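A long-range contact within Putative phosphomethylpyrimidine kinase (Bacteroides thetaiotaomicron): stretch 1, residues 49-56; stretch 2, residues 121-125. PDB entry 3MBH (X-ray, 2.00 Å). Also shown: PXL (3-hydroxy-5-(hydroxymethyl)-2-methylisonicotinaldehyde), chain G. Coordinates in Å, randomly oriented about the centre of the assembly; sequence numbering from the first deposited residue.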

# COMPACT_ATOMS: atom_id res chain seq x y z
N HIS A 49 -23.76 23.67 -4.77
CA HIS A 49 -24.24 23.94 -3.41
C HIS A 49 -24.75 25.38 -3.29
O HIS A 49 -24.52 26.24 -4.17
N THR A 50 -25.47 25.64 -2.19
CA THR A 50 -26.15 26.94 -1.98
C THR A 50 -25.28 28.06 -1.40
O THR A 50 -25.78 29.14 -1.09
N GLN A 51 -23.98 27.84 -1.26
CA GLN A 51 -23.05 28.91 -0.88
C GLN A 51 -22.39 29.58 -2.11
O GLN A 51 -21.63 30.52 -1.99
N TYR A 52 -22.69 29.09 -3.30
CA TYR A 52 -22.46 29.87 -4.50
C TYR A 52 -23.55 30.97 -4.62
O TYR A 52 -24.65 30.88 -4.02
N PRO A 53 -23.28 32.00 -5.43
CA PRO A 53 -24.31 33.05 -5.52
C PRO A 53 -25.67 32.54 -6.03
O PRO A 53 -26.71 33.05 -5.63
N GLY A 54 -25.70 31.51 -6.86
CA GLY A 54 -26.97 31.05 -7.39
C GLY A 54 -26.87 29.53 -7.56
O GLY A 54 -25.78 28.93 -7.47
N PHE A 55 -28.02 28.92 -7.78
CA PHE A 55 -28.08 27.50 -7.99
C PHE A 55 -29.44 27.15 -8.56
O PHE A 55 -30.41 27.82 -8.27
N SER A 56 -29.48 26.06 -9.34
CA SER A 56 -30.74 25.40 -9.71
C SER A 56 -31.17 24.56 -8.53
O SER A 56 -30.34 24.11 -7.76
N LEU A 121 -28.47 30.73 8.76
CA LEU A 121 -29.04 29.60 8.00
C LEU A 121 -28.60 29.56 6.55
O LEU A 121 -28.39 30.60 5.96
N TYR A 122 -28.54 28.38 5.95
CA TYR A 122 -28.29 28.29 4.51
C TYR A 122 -29.43 28.88 3.66
O TYR A 122 -30.59 29.00 4.11
N THR A 123 -29.12 29.23 2.41
CA THR A 123 -30.04 30.04 1.59
C THR A 123 -31.38 29.33 1.48
O THR A 123 -31.45 28.11 1.19
N ASN A 124 -32.44 30.09 1.71
CA ASN A 124 -33.81 29.60 1.65
C ASN A 124 -34.23 28.74 2.84
O ASN A 124 -35.35 28.31 2.88
N PHE A 125 -33.37 28.49 3.82
CA PHE A 125 -33.81 27.87 5.06
C PHE A 125 -34.40 28.94 5.96
O PHE A 125 -33.96 30.07 5.94

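His 49 opens a type I turn that ends at Tyr 52. Its side chain (chi1 p) does not reach the other stretch. Instead ND1 accepts a hydrogen bond from Gln 51 N at 3.1 Å.

Thr 50 is the hub. Its side chain (p) points toward stretch 2, with CB 4.2 Å from Thr 123 CB and OG1 4.1 Å from Tyr 122 CB. Tyr 122, Thr 123 and Asn 124 (all m) point toward stretch 1. Three waters bridge the stretches here. Water 1 links Thr 50 OG1 to Thr 123 N, and water 2 links Thr 50 OG1 to Thr 123 O. Water 3 donates to Thr 50 O and Tyr 52 O and accepts from Thr 123 OG1. Thr 50 also holds PXL: N donates to O3 at 2.8 Å, and OG1 hydrogen-bonds the same O3 at 2.6 Å.

Gln 51 (m, t) leaves sideways, but its end swings in. NE2 lies 3.5 Å from Tyr 122 CE1 and donates to PXL O4A at 3.1 Å. The Tyr 122 ring places one face over PXL C4A, 3.6 Å from CZ.

Tyr 52, Pro 53 and Gly 54 make no direct contact with stretch 2.

Phe 55 (p) points back toward it. Its ring edge meets Thr 123 CG2, 3.9 Å from CE1, and Asn 124 ND2, 3.7 Å from CZ.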

# COMPACT_ATOMS: atom_id res chain seq x y z
CB HIS A 49 -23.18 23.58 -2.33
CG HIS A 49 -21.92 24.38 -2.41
ND1 HIS A 49 -21.89 25.75 -2.29
CD2 HIS A 49 -20.64 23.99 -2.61
CE1 HIS A 49 -20.64 26.16 -2.41
NE2 HIS A 49 -19.86 25.11 -2.62
CB THR A 50 -27.40 26.74 -1.10
OG1 THR A 50 -27.00 26.28 0.19
CG2 THR A 50 -28.35 25.74 -1.74
CB GLN A 51 -22.03 28.41 0.12
CG GLN A 51 -22.66 27.83 1.41
CD GLN A 51 -21.64 27.53 2.50
OE1 GLN A 51 -20.91 28.43 2.93
NE2 GLN A 51 -21.62 26.28 3.00
CB TYR A 52 -22.45 28.95 -5.74
CG TYR A 52 -21.15 28.17 -5.98
CD1 TYR A 52 -20.06 28.79 -6.55
CD2 TYR A 52 -21.05 26.84 -5.65
CE1 TYR A 52 -18.90 28.10 -6.80
CE2 TYR A 52 -19.88 26.13 -5.88
CZ TYR A 52 -18.82 26.76 -6.46
OH TYR A 52 -17.69 26.06 -6.68
CB PRO A 53 -23.70 34.08 -6.46
CG PRO A 53 -22.23 33.73 -6.57
CD PRO A 53 -22.05 32.31 -6.18
CB PHE A 55 -27.86 26.74 -6.66
CG PHE A 55 -28.74 27.24 -5.53
CD1 PHE A 55 -28.32 28.29 -4.71
CD2 PHE A 55 -29.94 26.65 -5.29
CE1 PHE A 55 -29.14 28.73 -3.66
CE2 PHE A 55 -30.75 27.09 -4.24
CZ PHE A 55 -30.37 28.15 -3.47
CB SER A 56 -30.57 24.52 -10.95
OG SER A 56 -29.71 23.43 -10.72
CB LEU A 121 -30.56 29.66 8.03
CG LEU A 121 -31.23 29.52 9.40
CD1 LEU A 121 -32.75 29.88 9.33
CD2 LEU A 121 -31.01 28.11 9.97
CB TYR A 122 -28.05 26.85 4.07
CG TYR A 122 -26.81 26.20 4.63
CD1 TYR A 122 -25.58 26.86 4.61
CD2 TYR A 122 -26.89 24.95 5.21
CE1 TYR A 122 -24.43 26.24 5.10
CE2 TYR A 122 -25.74 24.33 5.76
CZ TYR A 122 -24.53 24.96 5.66
OH TYR A 122 -23.44 24.35 6.19
CB THR A 123 -29.47 30.23 0.16
OG1 THR A 123 -28.20 30.88 0.28
CG2 THR A 123 -30.40 31.05 -0.75
CB ASN A 124 -34.08 28.85 0.34
CG ASN A 124 -33.95 29.76 -0.89
OD1 ASN A 124 -34.12 30.97 -0.80
ND2 ASN A 124 -33.62 29.16 -2.01
CB PHE A 125 -32.63 27.13 5.76
CG PHE A 125 -32.31 25.79 5.17
CD1 PHE A 125 -32.73 25.43 3.92
CD2 PHE A 125 -31.55 24.88 5.88
CE1 PHE A 125 -32.40 24.20 3.39
CE2 PHE A 125 -31.23 23.66 5.36
CZ PHE A 125 -31.65 23.32 4.11
OP4 PXL G . -24.07 19.73 4.02
C5A PXL G . -23.77 20.98 3.42
C5 PXL G . -24.65 21.17 2.18
C6 PXL G . -25.33 20.16 1.53
N1 PXL G . -26.11 20.40 0.47
C2 PXL G . -26.30 21.60 -0.12
C3 PXL G . -25.61 22.75 0.48
C4 PXL G . -24.79 22.50 1.68
C4A PXL G . -24.00 23.53 2.36
O4A PXL G . -23.88 24.52 1.71
O3 PXL G . -25.74 24.01 0.04
C2A PXL G . -27.19 21.62 -1.35
O HOH W 1 -26.40 28.72 1.51
O HOH W 2 -29.80 25.90 1.22
O HOH W 3 -26.84 31.21 -2.37